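Side-chain contacts in DNA-binding protein (Silicibacter pomeroyi, PDB 3EUS), which probably binds DNA through a helix-turn-helix domain of the XRE/Cro-C1 type: residues L19-A22 and R23-A26; A45-T49 and R50-L54; I57-A60 and K61-A65. All coordinates share one frame; numbering follows the deposited sequence.

Contact 1: L19-A22 and R23-A26; sequences LRQA and RLDA
R23 folds back against R20 on helix 10-25, bringing its guanidinium NH2 within 3.7 Å of R20 CG. With CG anti to the backbone N (chi1 173°) and the chain bent at chi3, one face of the R23 guanidinium is set under R20 O; the two guanidinium planes stand 74° apart and their charged atoms do not touch. This belongs to the tightly packed side, where R23 and L19 are buried and R23 N bonds back to L19 O at 3.2 Å. Toward solvent the contact is looser. There R20 lays its aliphatic stem alongside L24, both side chains pointing the same way, with R20 CG 3.8 Å from L24 CD1, and L24 N gives R20 O a nearly straight bond at 2.9 Å. Q21 and D25 cross obliquely, and D25 N bonds Q21 O at 2.7 Å. With Q21 cut back to an alanine, the D25 side chain would probably lose the neighbour it crosses and be freer to turn. The helix ends at D25, and A26 N reaches A22 O by a weak bond. R23 salt-bridges E48 of helix 41-48 and bonds L28 O, while L19 and A22 pack on M63 of helix 56-65.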
loop_
_atom_site.group_PDB
_atom_site.type_symbol
_atom_site.label_atom_id
_atom_site.label_comp_id
_atom_site.label_asym_id
_atom_site.label_seq_id
_atom_site.Cartn_x
_atom_site.Cartn_y
_atom_site.Cartn_z
ATOM N N LEU A 19 5.121 1.039 -9.738
ATOM C CA LEU A 19 4.816 -0.409 -9.866
ATOM C C LEU A 19 5.365 -0.919 -11.180
ATOM O O LEU A 19 6.052 -1.970 -11.266
ATOM C CB LEU A 19 3.348 -0.620 -9.785
ATOM C CG LEU A 19 2.752 -0.496 -8.390
ATOM C CD1 LEU A 19 1.229 -0.587 -8.521
ATOM C CD2 LEU A 19 3.338 -1.574 -7.509
ATOM N N ARG A 20 5.098 -0.163 -12.228
ATOM C CA ARG A 20 5.565 -0.560 -13.555
ATOM C C ARG A 20 7.086 -0.531 -13.610
ATOM O O ARG A 20 7.704 -1.417 -14.201
ATOM C CB ARG A 20 4.956 0.345 -14.672
ATOM C CG ARG A 20 5.511 0.078 -16.053
ATOM C CD ARG A 20 4.917 1.031 -17.164
ATOM N NE ARG A 20 4.766 2.419 -16.697
ATOM C CZ ARG A 20 3.588 2.966 -16.341
ATOM N NH1 ARG A 20 2.432 2.287 -16.497
ATOM N NH2 ARG A 20 3.537 4.235 -15.929
ATOM N N GLN A 21 7.706 0.519 -13.073
ATOM C CA GLN A 21 9.154 0.637 -13.180
ATOM C C GLN A 21 9.866 -0.460 -12.359
ATOM O O GLN A 21 10.886 -1.003 -12.817
ATOM C CB GLN A 21 9.618 2.054 -12.789
ATOM C CG GLN A 21 10.815 2.626 -13.628
ATOM C CD GLN A 21 10.700 2.457 -15.141
ATOM O OE1 GLN A 21 9.793 3.017 -15.804
ATOM N NE2 GLN A 21 11.634 1.686 -15.714
ATOM N N ALA A 22 9.292 -0.844 -11.204
ATOM C CA ALA A 22 9.806 -2.003 -10.477
ATOM C C ALA A 22 9.811 -3.258 -11.362
ATOM O O ALA A 22 10.786 -4.025 -11.385
ATOM C CB ALA A 22 9.043 -2.234 -9.118
ATOM N N ARG A 23 8.725 -3.493 -12.093
ATOM C CA ARG A 23 8.625 -4.669 -12.922
ATOM C C ARG A 23 9.644 -4.628 -14.038
ATOM O O ARG A 23 10.311 -5.609 -14.296
ATOM C CB ARG A 23 7.235 -4.786 -13.538
ATOM C CG ARG A 23 7.058 -5.897 -14.549
ATOM C CD ARG A 23 5.674 -5.992 -15.031
ATOM N NE ARG A 23 5.253 -4.772 -15.736
ATOM C CZ ARG A 23 5.642 -4.413 -16.976
ATOM N NH1 ARG A 23 6.476 -5.144 -17.695
ATOM N NH2 ARG A 23 5.183 -3.292 -17.494
ATOM N N LEU A 24 9.686 -3.494 -14.732
ATOM C CA LEU A 24 10.586 -3.292 -15.865
ATOM C C LEU A 24 12.022 -3.356 -15.376
ATOM O O LEU A 24 12.862 -3.948 -16.072
ATOM C CB LEU A 24 10.347 -1.928 -16.526
ATOM C CG LEU A 24 9.042 -1.745 -17.311
ATOM C CD1 LEU A 24 8.846 -0.295 -17.750
ATOM C CD2 LEU A 24 8.983 -2.687 -18.491
ATOM N N ASP A 25 12.300 -2.772 -14.198
ATOM C CA ASP A 25 13.661 -2.877 -13.588
ATOM C C ASP A 25 14.109 -4.312 -13.248
ATOM O O ASP A 25 15.313 -4.591 -13.270
ATOM C CB ASP A 25 13.803 -2.018 -12.335
ATOM C CG ASP A 25 13.807 -0.501 -12.631
ATOM O OD1 ASP A 25 13.871 -0.132 -13.819
ATOM O OD2 ASP A 25 13.702 0.301 -11.648
ATOM N N ALA A 26 13.158 -5.212 -12.989
ATOM C CA ALA A 26 13.447 -6.628 -12.716
ATOM C C ALA A 26 13.513 -7.454 -13.980
ATOM O O ALA A 26 13.789 -8.654 -13.934
ATOM C CB ALA A 26 12.351 -7.227 -11.746
#

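Contact 2: A45-T49 and R50-L54; sequences AKVET and RERRL
A Schellman motif ends helix 41-48, the second helix of the helix-turn-helix pair, and R50, with its positive phi of 67°, is the C-prime residue. E51 N returns to K46 O at 2.8 Å, while R50 N makes a weak bond to V47 O. K46 O also accepts R52 N at 3.2 Å, which approaches from the same face as E51 N but stands well above the carbonyl plane. One residue earlier, A45 O is shared too: T49 OG1 donates to it at 2.8 Å from the face opposite to T49 N, the hydroxyl being placed there by a chi1 of 61° that sets it between the backbone N and the carbonyl carbon. A water donates to both V47 O and R52 O. On the apolar side V47 and L54 cross at about a right angle, V47 CG2 touching L54 CD1 at 3.6 Å, and L19 of helix 10-25 packs on both. The R52 guanidinium is paired with E58 of helix 56-65. The carbonyls of A45, K46 and V47 thus find donors in the turn, the hydroxyl and the water, whereas K46 NZ, 5.4 Å from E51 OE1, forms no salt bridge with it and probably feels at most a weak long-range attraction.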
loop_
_atom_site.group_PDB
_atom_site.type_symbol
_atom_site.label_atom_id
_atom_site.label_comp_id
_atom_site.label_asym_id
_atom_site.label_seq_id
_atom_site.Cartn_x
_atom_site.Cartn_y
_atom_site.Cartn_z
ATOM N N ALA A 45 -1.597 -5.759 -16.069
ATOM C CA ALA A 45 -1.954 -4.672 -17.013
ATOM C C ALA A 45 -2.944 -3.694 -16.377
ATOM O O ALA A 45 -2.783 -2.458 -16.490
ATOM C CB ALA A 45 -2.539 -5.228 -18.321
ATOM N N LYS A 46 -3.960 -4.226 -15.724
ATOM C CA LYS A 46 -4.989 -3.395 -15.139
ATOM C C LYS A 46 -4.481 -2.554 -13.988
ATOM O O LYS A 46 -4.814 -1.360 -13.886
ATOM C CB LYS A 46 -6.204 -4.201 -14.713
ATOM C CG LYS A 46 -7.064 -4.610 -15.887
ATOM C CD LYS A 46 -8.183 -5.565 -15.458
ATOM C CE LYS A 46 -9.183 -5.785 -16.584
ATOM N NZ LYS A 46 -10.455 -6.348 -16.101
ATOM N N VAL A 47 -3.665 -3.136 -13.111
ATOM C CA VAL A 47 -3.110 -2.338 -12.042
ATOM C C VAL A 47 -2.265 -1.170 -12.584
ATOM O O VAL A 47 -2.342 -0.039 -12.082
ATOM C CB VAL A 47 -2.293 -3.248 -11.078
ATOM C CG1 VAL A 47 -1.350 -2.430 -10.192
ATOM C CG2 VAL A 47 -3.267 -4.151 -10.238
ATOM N N GLU A 48 -1.404 -1.455 -13.544
ATOM C CA GLU A 48 -0.508 -0.444 -14.114
ATOM C C GLU A 48 -1.182 0.730 -14.840
ATOM O O GLU A 48 -0.633 1.855 -14.874
ATOM C CB GLU A 48 0.511 -1.130 -15.025
ATOM C CG GLU A 48 1.441 -2.070 -14.175
ATOM C CD GLU A 48 2.601 -2.623 -14.975
ATOM O OE1 GLU A 48 2.553 -2.494 -16.198
ATOM O OE2 GLU A 48 3.574 -3.175 -14.405
ATOM N N THR A 49 -2.339 0.468 -15.427
ATOM C CA THR A 49 -3.082 1.463 -16.167
ATOM C C THR A 49 -4.288 1.991 -15.377
ATOM O O THR A 49 -5.193 2.598 -15.952
ATOM C CB THR A 49 -3.486 0.878 -17.512
ATOM O OG1 THR A 49 -4.317 -0.271 -17.331
ATOM C CG2 THR A 49 -2.240 0.462 -18.262
ATOM N N ARG A 50 -4.289 1.745 -14.062
ATOM C CA ARG A 50 -5.206 2.364 -13.116
ATOM C C ARG A 50 -6.643 1.876 -13.394
ATOM O O ARG A 50 -7.623 2.630 -13.313
ATOM C CB ARG A 50 -5.065 3.897 -13.205
ATOM C CG ARG A 50 -3.637 4.346 -12.823
ATOM C CD ARG A 50 -3.279 5.761 -13.134
ATOM N NE ARG A 50 -3.454 6.105 -14.516
ATOM C CZ ARG A 50 -4.481 6.768 -15.015
ATOM N NH1 ARG A 50 -5.414 7.273 -14.203
ATOM N NH2 ARG A 50 -4.551 6.957 -16.319
ATOM N N GLU A 51 -6.718 0.630 -13.832
ATOM C CA GLU A 51 -7.970 -0.067 -14.118
ATOM C C GLU A 51 -8.364 -1.045 -12.993
ATOM O O GLU A 51 -9.494 -1.572 -13.003
ATOM C CB GLU A 51 -7.845 -0.813 -15.430
ATOM C CG GLU A 51 -8.196 0.064 -16.653
ATOM C CD GLU A 51 -7.939 -0.625 -17.961
ATOM O OE1 GLU A 51 -8.131 -1.850 -18.025
ATOM O OE2 GLU A 51 -7.563 0.048 -18.943
ATOM N N ARG A 52 -7.411 -1.318 -12.092
ATOM C CA ARG A 52 -7.661 -2.061 -10.851
ATOM C C ARG A 52 -6.890 -1.460 -9.698
ATOM O O ARG A 52 -5.736 -1.079 -9.830
ATOM C CB ARG A 52 -7.272 -3.526 -11.013
ATOM C CG ARG A 52 -7.703 -4.367 -9.778
ATOM C CD ARG A 52 -7.156 -5.721 -9.846
ATOM N NE ARG A 52 -7.546 -6.577 -8.712
ATOM C CZ ARG A 52 -7.074 -6.498 -7.457
ATOM N NH1 ARG A 52 -6.226 -5.540 -7.049
ATOM N NH2 ARG A 52 -7.484 -7.408 -6.564
ATOM N N ARG A 53 -7.555 -1.384 -8.552
ATOM C CA ARG A 53 -6.992 -0.886 -7.323
ATOM C C ARG A 53 -6.050 -1.939 -6.672
ATOM O O ARG A 53 -6.228 -3.139 -6.880
ATOM C CB ARG A 53 -8.161 -0.570 -6.406
ATOM C CG ARG A 53 -7.873 0.349 -5.224
ATOM C CD ARG A 53 -8.859 0.071 -4.033
ATOM N NE ARG A 53 -8.685 -1.309 -3.535
ATOM C CZ ARG A 53 -8.691 -1.712 -2.259
ATOM N NH1 ARG A 53 -8.903 -0.872 -1.242
ATOM N NH2 ARG A 53 -8.502 -3.004 -2.013
ATOM N N LEU A 54 -5.033 -1.483 -5.935
ATOM C CA LEU A 54 -4.093 -2.404 -5.242
ATOM C C LEU A 54 -4.203 -2.226 -3.738
ATOM O O LEU A 54 -4.083 -1.126 -3.239
ATOM C CB LEU A 54 -2.654 -2.123 -5.718
ATOM C CG LEU A 54 -1.666 -3.272 -5.781
ATOM C CD1 LEU A 54 -2.046 -4.283 -6.852
ATOM C CD2 LEU A 54 -0.240 -2.787 -5.987
HETATM O O HOH W 1 -4.024 0.813 -10.107
#

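Contact 3: I57-A60 and K61-A65; sequences IEFA and KWMAA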
loop_
_atom_site.group_PDB
_atom_site.type_symbol
_atom_site.label_atom_id
_atom_site.label_comp_id
_atom_site.label_asym_id
_atom_site.label_seq_id
_atom_site.Cartn_x
_atom_site.Cartn_y
_atom_site.Cartn_z
ATOM N N ILE A 57 -1.403 -5.582 0.835
ATOM C CA ILE A 57 -0.874 -6.921 0.839
ATOM C C ILE A 57 -0.461 -7.250 -0.617
ATOM O O ILE A 57 0.641 -7.814 -0.849
ATOM C CB ILE A 57 -1.903 -7.956 1.370
ATOM C CG1 ILE A 57 -2.127 -7.875 2.894
ATOM C CG2 ILE A 57 -1.443 -9.341 1.032
ATOM C CD1 ILE A 57 -1.663 -6.690 3.565
ATOM N N GLU A 58 -1.306 -6.858 -1.580
ATOM C CA GLU A 58 -1.017 -7.067 -3.018
ATOM C C GLU A 58 0.257 -6.246 -3.366
ATOM O O GLU A 58 1.113 -6.719 -4.100
ATOM C CB GLU A 58 -2.206 -6.657 -3.878
ATOM C CG GLU A 58 -3.428 -7.546 -3.684
ATOM C CD GLU A 58 -4.723 -6.998 -4.291
ATOM O OE1 GLU A 58 -4.839 -5.800 -4.484
ATOM O OE2 GLU A 58 -5.626 -7.798 -4.637
ATOM N N PHE A 59 0.380 -5.021 -2.842
ATOM C CA PHE A 59 1.568 -4.209 -3.070
ATOM C C PHE A 59 2.813 -4.901 -2.555
ATOM O O PHE A 59 3.858 -4.914 -3.221
ATOM C CB PHE A 59 1.339 -2.830 -2.419
ATOM C CG PHE A 59 2.523 -1.961 -2.362
ATOM C CD1 PHE A 59 3.011 -1.356 -3.516
ATOM C CD2 PHE A 59 3.101 -1.592 -1.132
ATOM C CE1 PHE A 59 4.055 -0.500 -3.467
ATOM C CE2 PHE A 59 4.239 -0.715 -1.095
ATOM C CZ PHE A 59 4.707 -0.177 -2.277
ATOM N N ALA A 60 2.769 -5.376 -1.314
ATOM C CA ALA A 60 3.894 -6.102 -0.743
ATOM C C ALA A 60 4.304 -7.246 -1.659
ATOM O O ALA A 60 5.503 -7.439 -1.925
ATOM C CB ALA A 60 3.527 -6.600 0.740
ATOM N N LYS A 61 3.337 -8.046 -2.124
ATOM C CA LYS A 61 3.686 -9.191 -2.925
ATOM C C LYS A 61 4.293 -8.778 -4.287
ATOM O O LYS A 61 5.212 -9.411 -4.798
ATOM C CB LYS A 61 2.460 -10.075 -3.121
ATOM C CG LYS A 61 1.987 -10.828 -1.800
ATOM C CD LYS A 61 0.647 -11.492 -2.047
ATOM C CE LYS A 61 0.138 -12.308 -0.821
ATOM N NZ LYS A 61 -1.136 -13.082 -1.069
ATOM N N TRP A 62 3.723 -7.768 -4.879
ATOM C CA TRP A 62 4.195 -7.221 -6.207
ATOM C C TRP A 62 5.646 -6.760 -6.038
ATOM O O TRP A 62 6.523 -7.089 -6.828
ATOM C CB TRP A 62 3.334 -6.018 -6.579
ATOM C CG TRP A 62 3.588 -5.357 -7.921
ATOM C CD1 TRP A 62 4.679 -4.624 -8.288
ATOM C CD2 TRP A 62 2.650 -5.230 -8.985
ATOM N NE1 TRP A 62 4.501 -4.094 -9.550
ATOM C CE2 TRP A 62 3.268 -4.456 -10.006
ATOM C CE3 TRP A 62 1.369 -5.717 -9.202
ATOM C CZ2 TRP A 62 2.639 -4.180 -11.212
ATOM C CZ3 TRP A 62 0.738 -5.409 -10.376
ATOM C CH2 TRP A 62 1.385 -4.642 -11.381
ATOM N N MET A 63 5.910 -5.960 -5.003
ATOM C CA MET A 63 7.239 -5.413 -4.828
ATOM C C MET A 63 8.257 -6.505 -4.526
ATOM O O MET A 63 9.345 -6.469 -5.031
ATOM C CB MET A 63 7.238 -4.291 -3.763
ATOM C CG MET A 63 6.448 -3.043 -4.245
ATOM S SD MET A 63 6.907 -2.262 -5.820
ATOM C CE MET A 63 8.619 -1.796 -5.518
ATOM N N ALA A 64 7.883 -7.493 -3.722
ATOM C CA ALA A 64 8.740 -8.638 -3.482
ATOM C C ALA A 64 9.016 -9.451 -4.722
ATOM O O ALA A 64 10.154 -9.927 -4.904
ATOM C CB ALA A 64 8.103 -9.603 -2.382
ATOM N N ALA A 65 8.014 -9.634 -5.551
ATOM C CA ALA A 65 8.183 -10.383 -6.824
ATOM C C ALA A 65 9.084 -9.640 -7.799
ATOM O O ALA A 65 9.699 -10.265 -8.656
ATOM C CB ALA A 65 6.810 -10.695 -7.492
#
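The side chains of F59 and M63 meet in a Met-aromatic contact one turn apart on helix 56-65, which follows the helix-turn-helix pair. M63 CG sits over the face of the ring, 4.0 Å from the F59 centroid and 27° off its normal, a CH-pi contact; SD is further out and oblique. Every backbone carbonyl from I57 to A60 is taken by an amide four residues on: K61 N bonds I57 O at 3.0 Å, W62 N bonds E58 O at 2.9 Å, M63 N bonds F59 O, and A64 N bonds A60 O at 3.0 Å. Within the second segment A65 N likewise bonds K61 O. The indole N-H of buried W62 probably donates to L19 O, a carbonyl that R23 N also uses within helix 10-25. E58 OE2 salt-bridges R52, E58 OE1 is hydrogen-bonded close by in the chain, E58 N bonds D55 OD1, and at the far end A65 O accepts from R36 NH1. V72 and V76 of helix 72-81 cover F59 as well, and A60 and A64 pack on I79 and A80 of the second subunit. With CG anti to the carbonyl carbon (chi1 -70°), the extended K61 chain crosses I57 obliquely, and K61 CE touches I57 CG2 at 3.8 Å.

Contacts 1, 2 and 3 come in that order along the chain, on helix 10-25, at the end of helix 41-48 with its following loop, and on helix 56-65, all within the helix-turn-helix domain. Their centres lie about 12 Å apart for contacts 1 and 3 and about 14 Å for the other two pairs. Each pair is joined by a polar tie: R23 with E48, R52 with E58, and probably L19 O with W62 NE1. Around L19 the apolar chains of V47, L54, F59 and M63 converge, so the three elements share one all-helical core. Contacts 2 and 3 also reach the second subunit, placing this core beside it.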